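Local coordinates for phycocyanobilin lyase subunit beta (Nostoc sp. PCC 7120, PDB 5N3U), which probably serves, as the CpcF half of the CpcE/CpcF lyase, to attach the phycocyanobilin chromophore to the phycocyanin alpha subunit CpcA, at residues K116-L121 against E140-I145; R93-L98 against K136-T141. All coordinates share one frame; numbering follows the deposited sequence.

Contact 1: residues K116-L121 against E140-I145; sequences KGLGNL and ETLLFI
L118 and L142 have the nearest CA atoms of the two segments, 7.7 Å apart, where residues 116-121, on helix 108-118, face helix 130-145. Both leucines point their CB atoms toward the opposite segment. The interface is small (153 Å² buried over both sides), and its side-chain touches are between carbon atoms. L142 holds CG beside its backbone N (chi1 -75°) and extends onward, which carries CD1 over the root of L118 to lie 4.2 Å from L118 CB. The branches of L118 pass to one side of that methyl. There L118 CD1 meets T141 CG2 at 4.0 Å, the two side chains crossing at about a right angle. T141 thus contributes its methyl, set anti to the backbone N, while OG1 plays no part in the touch. The packing joins consecutive helices of the HEAT-repeat solenoid, here 108-118 and 130-145, through aliphatic side chains facing each other. G119 lies beside the leucine pair: L142 CD1 reaches to 4.5 Å from the N of G119, the residue after L118. Backbone bonds G119 N to K116 O (3.3 Å) and N120 N to G117 O (3.0 Å) close the turn there. On the facing helix I145 N bonds T141 O at 2.9 Å, one of the regular bonds along the helix. Beyond the pair, L118 also rests on L98 and I99 of helix 95-104, and L142 on A115 and on L161 of helix 151-163.

Contact 2: residues R93-L98 against K136-T141; sequences RALDVL and KKALET
L95, in the first turn of helix 95-104, faces A138 of helix 130-145, and the CA atoms of the two residues are 7.3 Å apart. The side chain of L95 spans this separation. Its CB points toward the facing helix, and CG stands anti to the backbone N (chi1 176°), so that the branch point is carried outward and both methyls are presented to residues 137 and 138. CB and CG serve as the stem and make none of the close touches across the contact. At the tip the two methyls divide the work: CD1 comes to 4.1 Å from A138 CB, while CD2 lies 4.2 Å from K137 CB. The leucine therefore ends against the first carbons of two successive residues, and the short side chain of A138 lets it come close to the helix backbone.

K137 shows how a lysine can serve two environments at once. Its CB points toward L95, but the rest of the chain curls away through chi1, chi2 and chi3 all near -60° and carries NZ to E140, one turn further along the same helix. NZ bonds E140 OE1 at 2.7 Å, using the syn lone pair of that oxygen, and it also forms a salt bridge with D64 of the lyase alpha subunit (CpcE). K136 adds a long, weaker ion pair to E140 OE2, at 3.9 Å from its NZ.

D96 is likewise tied to that lyase alpha subunit, through R75 and T66 of its chain. Within the HEAT-repeat array, helix 108-118 packs alongside both partners, W123 touches A138 from a loop, and A94 rests on L68 of helix 64-69 and L86 of helix 76-89.

How the contacts relate
Contacts 1 and 2 are neighbouring patches of one apolar core, their centres 6 Å apart. Both end on helix 130-145 and share E140 and T141. Along the chain 93-98 comes first, then 116-121, and both then meet the later helix; helices 95-104 and 108-118 follow each other directly. L118 bridges the two: its CD2 lies 3.8 Å from L95 CD1, and its O is 3.4 Å from A138 CB. Three helices within the HEAT-repeat range thus converge on one buried spot. Residues of both contacts, T141, L95 and K137 among them, also touch one lyase alpha subunit (CpcE), so the solenoid core lies next to the lyase's subunit interface.

Contact 1: residues K116-L121 against E140-I145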
ATOM      1  N   LYS B 116      10.206  12.841 -11.424  1.00 22.80           N
ATOM      2  CA  LYS B 116      10.254  13.440 -12.754  1.00 25.05           C
ATOM      3  C   LYS B 116       9.732  14.845 -12.770  1.00 24.80           C
ATOM      4  O   LYS B 116      10.372  15.740 -13.331  1.00 27.21           O
ATOM      5  CB  LYS B 116       9.522  12.602 -13.764  1.00 26.71           C
ATOM      6  CG  LYS B 116       9.677  13.085 -15.215  1.00 31.38           C
ATOM      7  CD  LYS B 116       8.965  12.157 -16.192  1.00 30.59           C
ATOM      8  CE  LYS B 116       9.194  12.567 -17.628  1.00 33.05           C
ATOM      9  NZ  LYS B 116       8.171  11.871 -18.462  1.00 34.11           N
ATOM     10  N   GLY B 117       8.562  15.056 -12.196  1.00 21.34           N
ATOM     11  CA  GLY B 117       7.965  16.341 -12.153  1.00 23.02           C
ATOM     12  C   GLY B 117       8.790  17.438 -11.478  1.00 23.07           C
ATOM     13  O   GLY B 117       8.838  18.563 -11.953  1.00 22.66           O
ATOM     14  N   LEU B 118       9.466  17.074 -10.414  1.00 21.38           N
ATOM     15  CA  LEU B 118      10.229  18.038  -9.641  1.00 20.98           C
ATOM     16  C   LEU B 118      11.288  18.762 -10.518  1.00 25.53           C
ATOM     17  O   LEU B 118      11.710  19.877 -10.171  1.00 23.73           O
ATOM     18  CB  LEU B 118      10.896  17.376  -8.495  1.00 20.73           C
ATOM     19  CG  LEU B 118       9.972  17.239  -7.301  1.00 20.92           C
ATOM     20  CD1 LEU B 118      10.599  16.376  -6.272  1.00 24.80           C
ATOM     21  CD2 LEU B 118       9.612  18.634  -6.731  1.00 23.24           C
ATOM     22  N   GLY B 119      11.787  18.127 -11.583  1.00 24.50           N
ATOM     23  CA  GLY B 119      12.852  18.787 -12.362  1.00 25.93           C
ATOM     24  C   GLY B 119      12.342  19.601 -13.504  1.00 28.55           C
ATOM     25  O   GLY B 119      13.120  20.125 -14.281  1.00 31.86           O
ATOM     26  N   ASN B 120      11.038  19.701 -13.673  1.00 29.10           N
ATOM     27  CA  ASN B 120      10.465  20.260 -14.864  1.00 30.83           C
ATOM     28  C   ASN B 120       9.370  21.294 -14.653  1.00 29.90           C
ATOM     29  O   ASN B 120       8.728  21.699 -15.571  1.00 29.76           O
ATOM     30  CB  ASN B 120       9.981  19.045 -15.719  1.00 32.24           C
ATOM     31  CG  ASN B 120      11.172  18.166 -16.153  1.00 31.72           C
ATOM     32  OD1 ASN B 120      11.490  17.013 -15.667  1.00 36.46           O
ATOM     33  ND2 ASN B 120      11.925  18.760 -16.958  1.00 29.25           N
ATOM     34  N   LEU B 121       9.162  21.790 -13.443  1.00 25.33           N
ATOM     35  CA  LEU B 121       8.156  22.800 -13.244  1.00 23.52           C
ATOM     36  C   LEU B 121       8.623  24.194 -13.850  1.00 25.27           C
ATOM     37  O   LEU B 121       9.805  24.477 -14.006  1.00 27.83           O
ATOM     38  CB  LEU B 121       7.894  22.975 -11.740  1.00 24.13           C
ATOM     39  CG  LEU B 121       7.452  21.695 -11.017  1.00 22.57           C
ATOM     40  CD1 LEU B 121       7.083  22.034  -9.565  1.00 24.45           C
ATOM     41  CD2 LEU B 121       6.258  21.113 -11.702  1.00 26.02           C
ATOM     42  N   GLU B 140      17.143  19.673  -3.658  1.00 24.85           N
ATOM     43  CA  GLU B 140      17.431  19.037  -2.347  1.00 26.43           C
ATOM     44  C   GLU B 140      16.659  17.744  -2.218  1.00 26.81           C
ATOM     45  O   GLU B 140      17.155  16.753  -1.719  1.00 22.91           O
ATOM     46  CB  GLU B 140      17.082  19.955  -1.156  1.00 30.66           C
ATOM     47  CG  GLU B 140      17.976  21.185  -1.031  1.00 38.92           C
ATOM     48  CD  GLU B 140      17.392  22.393  -0.166  1.00 50.37           C
ATOM     49  OE1 GLU B 140      16.337  22.319   0.591  1.00 43.33           O
ATOM     50  OE2 GLU B 140      17.974  23.500  -0.300  1.00 46.44           O
ATOM     51  N   THR B 141      15.393  17.752  -2.644  1.00 23.95           N
ATOM     52  CA  THR B 141      14.599  16.543  -2.511  1.00 21.83           C
ATOM     53  C   THR B 141      15.091  15.479  -3.432  1.00 20.74           C
ATOM     54  O   THR B 141      15.101  14.310  -3.044  1.00 21.64           O
ATOM     55  CB  THR B 141      13.109  16.840  -2.796  1.00 23.47           C
ATOM     56  OG1 THR B 141      12.647  17.558  -1.663  1.00 24.82           O
ATOM     57  CG2 THR B 141      12.247  15.604  -2.720  1.00 21.03           C
ATOM     58  N   LEU B 142      15.413  15.851  -4.660  1.00 22.01           N
ATOM     59  CA  LEU B 142      15.905  14.874  -5.604  1.00 21.26           C
ATOM     60  C   LEU B 142      17.213  14.249  -5.175  1.00 22.40           C
ATOM     61  O   LEU B 142      17.437  13.056  -5.396  1.00 24.14           O
ATOM     62  CB  LEU B 142      16.051  15.463  -6.969  1.00 21.71           C
ATOM     63  CG  LEU B 142      14.756  15.675  -7.736  1.00 20.69           C
ATOM     64  CD1 LEU B 142      14.970  16.579  -8.880  1.00 24.30           C
ATOM     65  CD2 LEU B 142      14.226  14.383  -8.290  1.00 21.36           C
ATOM     66  N   LEU B 143      18.073  15.040  -4.550  1.00 25.07           N
ATOM     67  CA  LEU B 143      19.319  14.502  -3.994  1.00 27.52           C
ATOM     68  C   LEU B 143      19.035  13.531  -2.883  1.00 29.61           C
ATOM     69  O   LEU B 143      19.641  12.429  -2.778  1.00 26.13           O
ATOM     70  CB  LEU B 143      20.249  15.621  -3.501  1.00 28.63           C
ATOM     71  CG  LEU B 143      20.756  16.596  -4.546  1.00 31.87           C
ATOM     72  CD1 LEU B 143      21.563  17.732  -3.887  1.00 33.20           C
ATOM     73  CD2 LEU B 143      21.640  15.887  -5.564  1.00 34.49           C
ATOM     74  N   PHE B 144      18.087  13.886  -2.033  1.00 26.28           N
ATOM     75  CA  PHE B 144      17.694  12.962  -1.000  1.00 27.34           C
ATOM     76  C   PHE B 144      17.111  11.640  -1.504  1.00 29.66           C
ATOM     77  O   PHE B 144      17.481  10.553  -0.999  1.00 27.13           O
ATOM     78  CB  PHE B 144      16.772  13.699  -0.027  1.00 27.03           C
ATOM     79  CG  PHE B 144      16.169  12.861   1.019  1.00 25.71           C
ATOM     80  CD1 PHE B 144      16.882  12.577   2.142  1.00 24.28           C
ATOM     81  CD2 PHE B 144      14.833  12.483   0.962  1.00 30.09           C
ATOM     82  CE1 PHE B 144      16.336  11.845   3.138  1.00 29.25           C
ATOM     83  CE2 PHE B 144      14.268  11.685   1.997  1.00 29.33           C
ATOM     84  CZ  PHE B 144      15.008  11.410   3.098  1.00 26.32           C
ATOM     85  N   ILE B 145      16.195  11.680  -2.477  1.00 23.89           N
ATOM     86  CA  ILE B 145      15.599  10.392  -2.880  1.00 25.78           C
ATOM     87  C   ILE B 145      16.519   9.550  -3.763  1.00 27.41           C
ATOM     88  O   ILE B 145      16.248   8.383  -3.952  1.00 28.99           O
ATOM     89  CB  ILE B 145      14.208  10.532  -3.526  1.00 24.64           C
ATOM     90  CG1 ILE B 145      14.265  11.352  -4.794  1.00 25.03           C
ATOM     91  CG2 ILE B 145      13.273  11.216  -2.533  1.00 24.45           C
ATOM     92  CD1 ILE B 145      13.022  11.167  -5.607  1.00 27.61           C
TER

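Contact 2: residues R93-L98 against K136-T141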
ATOM      1  N   ARG B  93       3.439  25.997  -8.511  1.00 22.54           N
ATOM      2  CA  ARG B  93       2.692  25.953  -7.266  1.00 22.29           C
ATOM      3  C   ARG B  93       2.535  24.521  -6.718  1.00 21.10           C
ATOM      4  O   ARG B  93       2.263  24.358  -5.578  1.00 22.28           O
ATOM      5  CB  ARG B  93       1.336  26.565  -7.392  1.00 23.74           C
ATOM      6  CG  ARG B  93       1.341  28.100  -7.647  1.00 28.55           C
ATOM      7  CD  ARG B  93      -0.090  28.541  -7.819  1.00 28.39           C
ATOM      8  NE  ARG B  93      -0.611  28.123  -9.111  1.00 31.58           N
ATOM      9  CZ  ARG B  93      -1.885  28.244  -9.486  1.00 31.23           C
ATOM     10  NH1 ARG B  93      -2.756  28.836  -8.717  1.00 33.84           N
ATOM     11  NH2 ARG B  93      -2.272  27.789 -10.667  1.00 31.64           N
ATOM     12  N   ALA B  94       2.790  23.532  -7.540  1.00 19.54           N
ATOM     13  CA  ALA B  94       2.732  22.117  -7.144  1.00 18.98           C
ATOM     14  C   ALA B  94       4.001  21.641  -6.457  1.00 19.33           C
ATOM     15  O   ALA B  94       4.084  20.485  -6.085  1.00 19.79           O
ATOM     16  CB  ALA B  94       2.484  21.294  -8.411  1.00 19.17           C
ATOM     17  N   LEU B  95       5.002  22.500  -6.297  1.00 19.63           N
ATOM     18  CA  LEU B  95       6.263  22.071  -5.678  1.00 21.01           C
ATOM     19  C   LEU B  95       6.084  21.272  -4.341  1.00 19.21           C
ATOM     20  O   LEU B  95       6.592  20.137  -4.160  1.00 18.19           O
ATOM     21  CB  LEU B  95       7.109  23.289  -5.436  1.00 21.83           C
ATOM     22  CG  LEU B  95       8.420  23.006  -4.715  1.00 23.31           C
ATOM     23  CD1 LEU B  95       9.379  22.234  -5.576  1.00 24.50           C
ATOM     24  CD2 LEU B  95       9.108  24.264  -4.165  1.00 27.61           C
ATOM     25  N   ASP B  96       5.389  21.867  -3.390  1.00 20.13           N
ATOM     26  CA  ASP B  96       5.316  21.220  -2.036  1.00 21.16           C
ATOM     27  C   ASP B  96       4.575  19.885  -2.064  1.00 21.19           C
ATOM     28  O   ASP B  96       4.987  18.977  -1.412  1.00 18.80           O
ATOM     29  CB  ASP B  96       4.662  22.166  -1.030  1.00 24.99           C
ATOM     30  CG  ASP B  96       5.540  23.445  -0.745  1.00 30.32           C
ATOM     31  OD1 ASP B  96       6.830  23.467  -0.886  1.00 34.24           O
ATOM     32  OD2 ASP B  96       4.936  24.452  -0.345  1.00 39.43           O
ATOM     33  N   VAL B  97       3.494  19.778  -2.846  1.00 17.92           N
ATOM     34  CA  VAL B  97       2.872  18.483  -3.041  1.00 21.99           C
ATOM     35  C   VAL B  97       3.825  17.478  -3.656  1.00 19.64           C
ATOM     36  O   VAL B  97       3.858  16.305  -3.265  1.00 17.45           O
ATOM     37  CB  VAL B  97       1.550  18.575  -3.844  1.00 22.20           C
ATOM     38  CG1 VAL B  97       1.068  17.276  -4.458  1.00 23.24           C
ATOM     39  CG2 VAL B  97       0.482  19.113  -2.904  1.00 24.89           C
ATOM     40  N   LEU B  98       4.546  17.862  -4.688  1.00 16.81           N
ATOM     41  CA  LEU B  98       5.452  16.963  -5.306  1.00 18.57           C
ATOM     42  C   LEU B  98       6.588  16.528  -4.411  1.00 18.87           C
ATOM     43  O   LEU B  98       7.024  15.378  -4.416  1.00 16.52           O
ATOM     44  CB  LEU B  98       6.019  17.538  -6.593  1.00 20.04           C
ATOM     45  CG  LEU B  98       5.308  17.296  -7.880  1.00 26.26           C
ATOM     46  CD1 LEU B  98       3.830  17.294  -7.802  1.00 29.16           C
ATOM     47  CD2 LEU B  98       5.841  18.236  -8.962  1.00 27.30           C
ATOM     48  N   LYS B 136      15.789  25.073  -6.179  1.00 27.02           N
ATOM     49  CA  LYS B 136      16.745  24.616  -5.250  1.00 31.67           C
ATOM     50  C   LYS B 136      16.131  23.645  -4.236  1.00 29.34           C
ATOM     51  O   LYS B 136      16.764  22.702  -3.845  1.00 25.43           O
ATOM     52  CB  LYS B 136      17.442  25.837  -4.566  1.00 40.00           C
ATOM     53  CG  LYS B 136      18.261  25.501  -3.336  1.00 49.19           C
ATOM     54  CD  LYS B 136      19.496  24.642  -3.610  1.00 63.51           C
ATOM     55  CE  LYS B 136      20.217  24.262  -2.294  1.00 66.59           C
ATOM     56  NZ  LYS B 136      21.219  23.170  -2.438  1.00 66.12           N
ATOM     57  N   LYS B 137      14.906  23.856  -3.830  1.00 24.36           N
ATOM     58  CA  LYS B 137      14.256  22.910  -2.927  1.00 25.75           C
ATOM     59  C   LYS B 137      13.987  21.601  -3.677  1.00 24.35           C
ATOM     60  O   LYS B 137      14.062  20.534  -3.124  1.00 24.25           O
ATOM     61  CB  LYS B 137      12.896  23.449  -2.459  1.00 27.98           C
ATOM     62  CG  LYS B 137      12.881  24.730  -1.673  1.00 32.15           C
ATOM     63  CD  LYS B 137      13.719  24.683  -0.414  1.00 37.60           C
ATOM     64  CE  LYS B 137      13.089  23.777   0.678  1.00 40.84           C
ATOM     65  NZ  LYS B 137      14.227  23.693   1.687  1.00 53.00           N
ATOM     66  N   ALA B 138      13.640  21.698  -4.964  1.00 23.52           N
ATOM     67  CA  ALA B 138      13.429  20.495  -5.756  1.00 25.02           C
ATOM     68  C   ALA B 138      14.687  19.660  -5.828  1.00 27.76           C
ATOM     69  O   ALA B 138      14.671  18.460  -5.555  1.00 22.31           O
ATOM     70  CB  ALA B 138      12.949  20.871  -7.127  1.00 24.85           C
ATOM     71  N   LEU B 139      15.805  20.337  -6.061  1.00 25.28           N
ATOM     72  CA  LEU B 139      17.082  19.699  -6.079  1.00 26.78           C
ATOM     73  C   LEU B 139      17.354  19.012  -4.784  1.00 23.90           C
ATOM     74  O   LEU B 139      17.726  17.827  -4.787  1.00 24.77           O
ATOM     75  CB  LEU B 139      18.193  20.754  -6.423  1.00 29.56           C
ATOM     76  CG  LEU B 139      19.621  20.248  -6.284  1.00 30.94           C
ATOM     77  CD1 LEU B 139      19.857  19.094  -7.236  1.00 32.30           C
ATOM     78  CD2 LEU B 139      20.650  21.383  -6.510  1.00 34.66           C
ATOM     79  N   GLU B 140      17.143  19.673  -3.658  1.00 24.85           N
ATOM     80  CA  GLU B 140      17.431  19.037  -2.347  1.00 26.43           C
ATOM     81  C   GLU B 140      16.659  17.744  -2.218  1.00 26.81           C
ATOM     82  O   GLU B 140      17.155  16.753  -1.719  1.00 22.91           O
ATOM     83  CB  GLU B 140      17.082  19.955  -1.156  1.00 30.66           C
ATOM     84  CG  GLU B 140      17.976  21.185  -1.031  1.00 38.92           C
ATOM     85  CD  GLU B 140      17.392  22.393  -0.166  1.00 50.37           C
ATOM     86  OE1 GLU B 140      16.337  22.319   0.591  1.00 43.33           O
ATOM     87  OE2 GLU B 140      17.974  23.500  -0.300  1.00 46.44           O
ATOM     88  N   THR B 141      15.393  17.752  -2.644  1.00 23.95           N
ATOM     89  CA  THR B 141      14.599  16.543  -2.511  1.00 21.83           C
ATOM     90  C   THR B 141      15.091  15.479  -3.432  1.00 20.74           C
ATOM     91  O   THR B 141      15.101  14.310  -3.044  1.00 21.64           O
ATOM     92  CB  THR B 141      13.109  16.840  -2.796  1.00 23.47           C
ATOM     93  OG1 THR B 141      12.647  17.558  -1.663  1.00 24.82           O
ATOM     94  CG2 THR B 141      12.247  15.604  -2.720  1.00 21.03           C
TER